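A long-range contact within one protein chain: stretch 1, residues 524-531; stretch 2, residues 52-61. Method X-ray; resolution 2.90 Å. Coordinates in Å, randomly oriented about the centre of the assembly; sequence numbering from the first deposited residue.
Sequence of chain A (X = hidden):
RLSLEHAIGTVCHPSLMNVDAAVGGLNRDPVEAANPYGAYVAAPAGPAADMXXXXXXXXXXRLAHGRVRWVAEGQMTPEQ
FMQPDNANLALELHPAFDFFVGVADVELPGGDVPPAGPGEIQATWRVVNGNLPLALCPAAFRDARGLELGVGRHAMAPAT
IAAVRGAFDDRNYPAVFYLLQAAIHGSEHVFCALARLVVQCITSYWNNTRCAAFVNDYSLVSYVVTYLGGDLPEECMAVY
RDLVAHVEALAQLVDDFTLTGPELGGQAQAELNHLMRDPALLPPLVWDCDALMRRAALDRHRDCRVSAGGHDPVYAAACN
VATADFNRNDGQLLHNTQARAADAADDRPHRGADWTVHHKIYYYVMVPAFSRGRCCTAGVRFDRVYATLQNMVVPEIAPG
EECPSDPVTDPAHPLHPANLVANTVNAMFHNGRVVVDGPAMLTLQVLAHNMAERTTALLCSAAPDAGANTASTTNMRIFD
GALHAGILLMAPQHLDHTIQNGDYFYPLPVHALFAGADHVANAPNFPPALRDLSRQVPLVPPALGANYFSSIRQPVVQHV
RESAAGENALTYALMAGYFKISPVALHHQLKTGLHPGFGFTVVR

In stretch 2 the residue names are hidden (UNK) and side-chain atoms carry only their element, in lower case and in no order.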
# COMPACT_ATOMS: atom_id res chain seq x y z
N PRO A 524 -16.31 -8.93 -8.04
CA PRO A 524 -17.45 -8.99 -8.96
C PRO A 524 -17.39 -10.08 -10.04
O PRO A 524 -18.16 -11.04 -9.99
CB PRO A 524 -17.50 -7.59 -9.54
CG PRO A 524 -16.07 -7.13 -9.46
CD PRO A 524 -15.68 -7.59 -8.09
N ASN A 525 -16.50 -9.92 -11.01
CA ASN A 525 -16.37 -10.89 -12.10
C ASN A 525 -15.22 -11.89 -11.91
O ASN A 525 -14.33 -11.98 -12.75
CB ASN A 525 -16.15 -10.17 -13.43
CG ASN A 525 -17.21 -9.13 -13.71
OD1 ASN A 525 -18.41 -9.42 -13.69
ND2 ASN A 525 -16.78 -7.90 -13.98
N PHE A 526 -15.25 -12.65 -10.82
CA PHE A 526 -14.18 -13.60 -10.56
C PHE A 526 -14.50 -15.01 -11.07
O PHE A 526 -15.42 -15.66 -10.57
CB PHE A 526 -13.86 -13.66 -9.07
CG PHE A 526 -12.67 -14.50 -8.73
CD1 PHE A 526 -11.40 -14.14 -9.19
CD2 PHE A 526 -12.81 -15.67 -7.99
CE1 PHE A 526 -10.28 -14.94 -8.92
CE2 PHE A 526 -11.69 -16.48 -7.72
CZ PHE A 526 -10.42 -16.11 -8.19
N PRO A 527 -13.73 -15.50 -12.07
CA PRO A 527 -13.93 -16.83 -12.64
C PRO A 527 -14.02 -17.87 -11.54
O PRO A 527 -13.04 -18.18 -10.88
CB PRO A 527 -12.69 -17.03 -13.51
CG PRO A 527 -12.36 -15.62 -13.97
CD PRO A 527 -12.55 -14.83 -12.67
N PRO A 528 -15.22 -18.43 -11.33
CA PRO A 528 -15.45 -19.44 -10.30
C PRO A 528 -14.51 -20.64 -10.41
O PRO A 528 -14.35 -21.42 -9.47
CB PRO A 528 -16.91 -19.82 -10.52
CG PRO A 528 -17.03 -19.69 -12.02
CD PRO A 528 -16.35 -18.38 -12.27
N ALA A 529 -13.89 -20.79 -11.58
CA ALA A 529 -12.95 -21.88 -11.82
C ALA A 529 -11.71 -21.67 -10.94
O ALA A 529 -11.34 -22.55 -10.15
CB ALA A 529 -12.54 -21.90 -13.29
N LEU A 530 -11.10 -20.50 -11.07
CA LEU A 530 -9.90 -20.14 -10.31
C LEU A 530 -10.10 -20.03 -8.79
O LEU A 530 -9.12 -19.93 -8.04
CB LEU A 530 -9.35 -18.82 -10.85
CG LEU A 530 -9.08 -18.76 -12.35
CD1 LEU A 530 -8.79 -17.32 -12.79
CD2 LEU A 530 -7.90 -19.67 -12.69
N ARG A 531 -11.34 -20.05 -8.32
CA ARG A 531 -11.61 -19.93 -6.89
C ARG A 531 -10.66 -20.80 -6.07
O ARG A 531 -10.10 -20.35 -5.07
CB ARG A 531 -13.05 -20.32 -6.59
CG ARG A 531 -14.07 -19.32 -7.12
CD ARG A 531 -15.47 -19.83 -6.90
NE ARG A 531 -15.74 -20.08 -5.49
CZ ARG A 531 -16.79 -20.75 -5.03
NH1 ARG A 531 -17.68 -21.24 -5.89
NH2 ARG A 531 -16.96 -20.93 -3.73
N UNK A 52 -6.96 -5.94 -13.65
CA UNK A 52 -7.16 -7.20 -12.94
C UNK A 52 -8.09 -8.20 -13.64
O UNK A 52 -7.93 -9.42 -13.47
c UNK A 52 -7.05 -9.02 -10.28
c UNK A 52 -7.71 -6.92 -11.55
o UNK A 52 -8.08 -9.61 -10.64
n UNK A 52 -6.00 -9.66 -9.77
c UNK A 52 -6.92 -7.52 -10.40
N UNK A 53 -9.07 -7.72 -14.41
CA UNK A 53 -9.99 -8.62 -15.10
C UNK A 53 -9.39 -9.10 -16.41
O UNK A 53 -9.44 -10.29 -16.72
o UNK A 53 -12.36 -10.70 -15.22
n UNK A 53 -12.31 -10.36 -13.00
c UNK A 53 -12.44 -8.43 -14.46
c UNK A 53 -11.34 -7.93 -15.37
c UNK A 53 -12.37 -9.93 -14.26
N UNK A 54 -8.84 -8.16 -17.17
CA UNK A 54 -8.20 -8.47 -18.43
C UNK A 54 -7.22 -9.62 -18.17
O UNK A 54 -6.95 -10.44 -19.06
c UNK A 54 -7.55 -7.75 -21.34
c UNK A 54 -6.64 -7.31 -20.20
c UNK A 54 -7.46 -7.23 -18.91
c UNK A 54 -6.00 -5.95 -20.46
N UNK A 55 -6.72 -9.66 -16.93
CA UNK A 55 -5.76 -10.66 -16.44
C UNK A 55 -6.40 -12.05 -16.31
O UNK A 55 -6.07 -12.96 -17.08
c UNK A 55 -2.65 -12.92 -12.93
c UNK A 55 -5.20 -10.17 -15.09
c UNK A 55 -3.71 -12.23 -15.00
c UNK A 55 -2.87 -13.10 -14.30
c UNK A 55 -4.33 -11.17 -14.35
c UNK A 55 -3.27 -11.88 -12.27
c UNK A 55 -4.11 -11.01 -12.98
N UNK A 56 -7.32 -12.22 -15.37
CA UNK A 56 -7.97 -13.52 -15.16
C UNK A 56 -8.73 -14.06 -16.38
O UNK A 56 -9.37 -15.11 -16.30
c UNK A 56 -8.42 -12.81 -12.70
c UNK A 56 -9.41 -13.05 -11.57
c UNK A 56 -7.05 -13.40 -12.37
c UNK A 56 -8.94 -13.46 -13.98
N UNK A 57 -8.66 -13.36 -17.51
CA UNK A 57 -9.37 -13.83 -18.68
C UNK A 57 -8.43 -14.29 -19.77
O UNK A 57 -8.86 -14.76 -20.82
n UNK A 57 -11.69 -11.12 -18.07
o UNK A 57 -12.05 -13.30 -17.65
c UNK A 57 -10.31 -12.74 -19.22
c UNK A 57 -11.43 -12.41 -18.24
N UNK A 58 -7.13 -14.18 -19.51
CA UNK A 58 -6.13 -14.59 -20.47
C UNK A 58 -5.20 -15.62 -19.84
O UNK A 58 -4.54 -16.40 -20.54
c UNK A 58 -5.33 -13.37 -20.94
N UNK A 59 -5.17 -15.63 -18.51
CA UNK A 59 -4.33 -16.55 -17.77
C UNK A 59 -5.18 -17.51 -16.97
O UNK A 59 -4.70 -18.16 -16.05
c UNK A 59 -0.53 -13.86 -18.26
c UNK A 59 -1.02 -14.95 -17.51
c UNK A 59 1.71 -14.54 -17.90
n UNK A 59 -1.61 -13.14 -18.70
c UNK A 59 0.83 -13.64 -18.47
c UNK A 59 -0.11 -15.85 -16.94
c UNK A 59 -3.41 -15.79 -16.82
c UNK A 59 -2.76 -13.75 -18.25
c UNK A 59 -2.45 -14.86 -17.51
c UNK A 59 1.25 -15.64 -17.14
N UNK A 60 -6.46 -17.59 -17.31
CA UNK A 60 -7.34 -18.50 -16.58
C UNK A 60 -6.88 -19.93 -16.80
O UNK A 60 -6.91 -20.76 -15.89
N UNK A 61 -6.46 -20.20 -18.02
CA UNK A 61 -5.99 -21.53 -18.39
C UNK A 61 -4.59 -21.71 -17.85
O UNK A 61 -4.35 -22.56 -16.99
c UNK A 61 -5.99 -21.67 -19.91
o UNK A 61 -7.02 -22.48 -22.62
n UNK A 61 -7.54 -20.29 -22.70
c UNK A 61 -7.33 -21.35 -20.54
c UNK A 61 -7.29 -21.42 -22.05

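Position 52 carries three side-chain carbons in a row, the third bearing one oxygen and one nitrogen. The residue is Gln-52; its OE1 stays 5.8 Å from Phe-526 CD1, too far for contact. Position 53 has the same make-up, three carbons with an oxygen and a nitrogen on the third, but here the CA-to-CB bond points toward stretch 1 and the terminal amide reaches the backbone of Asn-525. The residue is Gln-53. Its NE2 lies 2.6 Å from Asn-525 O, yet the angle is poor and the pair does not count as a hydrogen bond.

At position 54 there are four carbons, forked at the second, directed out of reach of stretch 1; this is Leu-54. Position 55 shows one carbon followed by a ring of six carbons, again without a partner in stretch 1, and is Phe-55. Position 56 once more has four carbons forked at the second; the CA-to-CB bond points toward stretch 1, and the side chain meets Phe-526, Pro-527 and Leu-530. The residue is Leu-56. Its CD1 sits 3.3 Å from Phe-526 CD1, at the edge of the ring and near its plane, and 3.8 Å from Pro-527 CD, while its CB is 4.0 Å from Leu-530 CD1.

Position 57 has two carbons, the second carrying one oxygen and one nitrogen, and this short amide end just touches Pro-527. It is Asn-57, with OD1 4.4 Å from Pro-527 CG; its ND2 donates a weak hydrogen bond of 3.0 Å to Gln-53 OE1. A single carbon at position 58, remote from stretch 1, identifies Ala-58. Position 59 bears one carbon and then fused five- and six-membered rings holding eight carbons and one nitrogen, whose end leads away from stretch 1: Trp-59, at the N-cap position of the helix that follows. No side-chain atoms are present at position 60, which is Gly-60; its backbone O is 3.5 Å from Leu-530 CD2. Position 61 has three carbons, with an oxygen and a nitrogen on the third; its CA-to-CB bond points away from stretch 1, and it is Gln-61.

The contact is therefore chiefly apolar packing centred on Leu-56, which loses more surface to the other stretch than any other residue here. Phe-526, Pro-527 and Leu-530 gather around it, and Leu-530 extends the packing to the backbone of Gly-60. No hydrogen bond crosses the interface, and the two stretches together bury 315 Å²; the touching residues are at least 470 positions apart in sequence.

Stretch 2, residues 52-61: QQLFLNAWGQ
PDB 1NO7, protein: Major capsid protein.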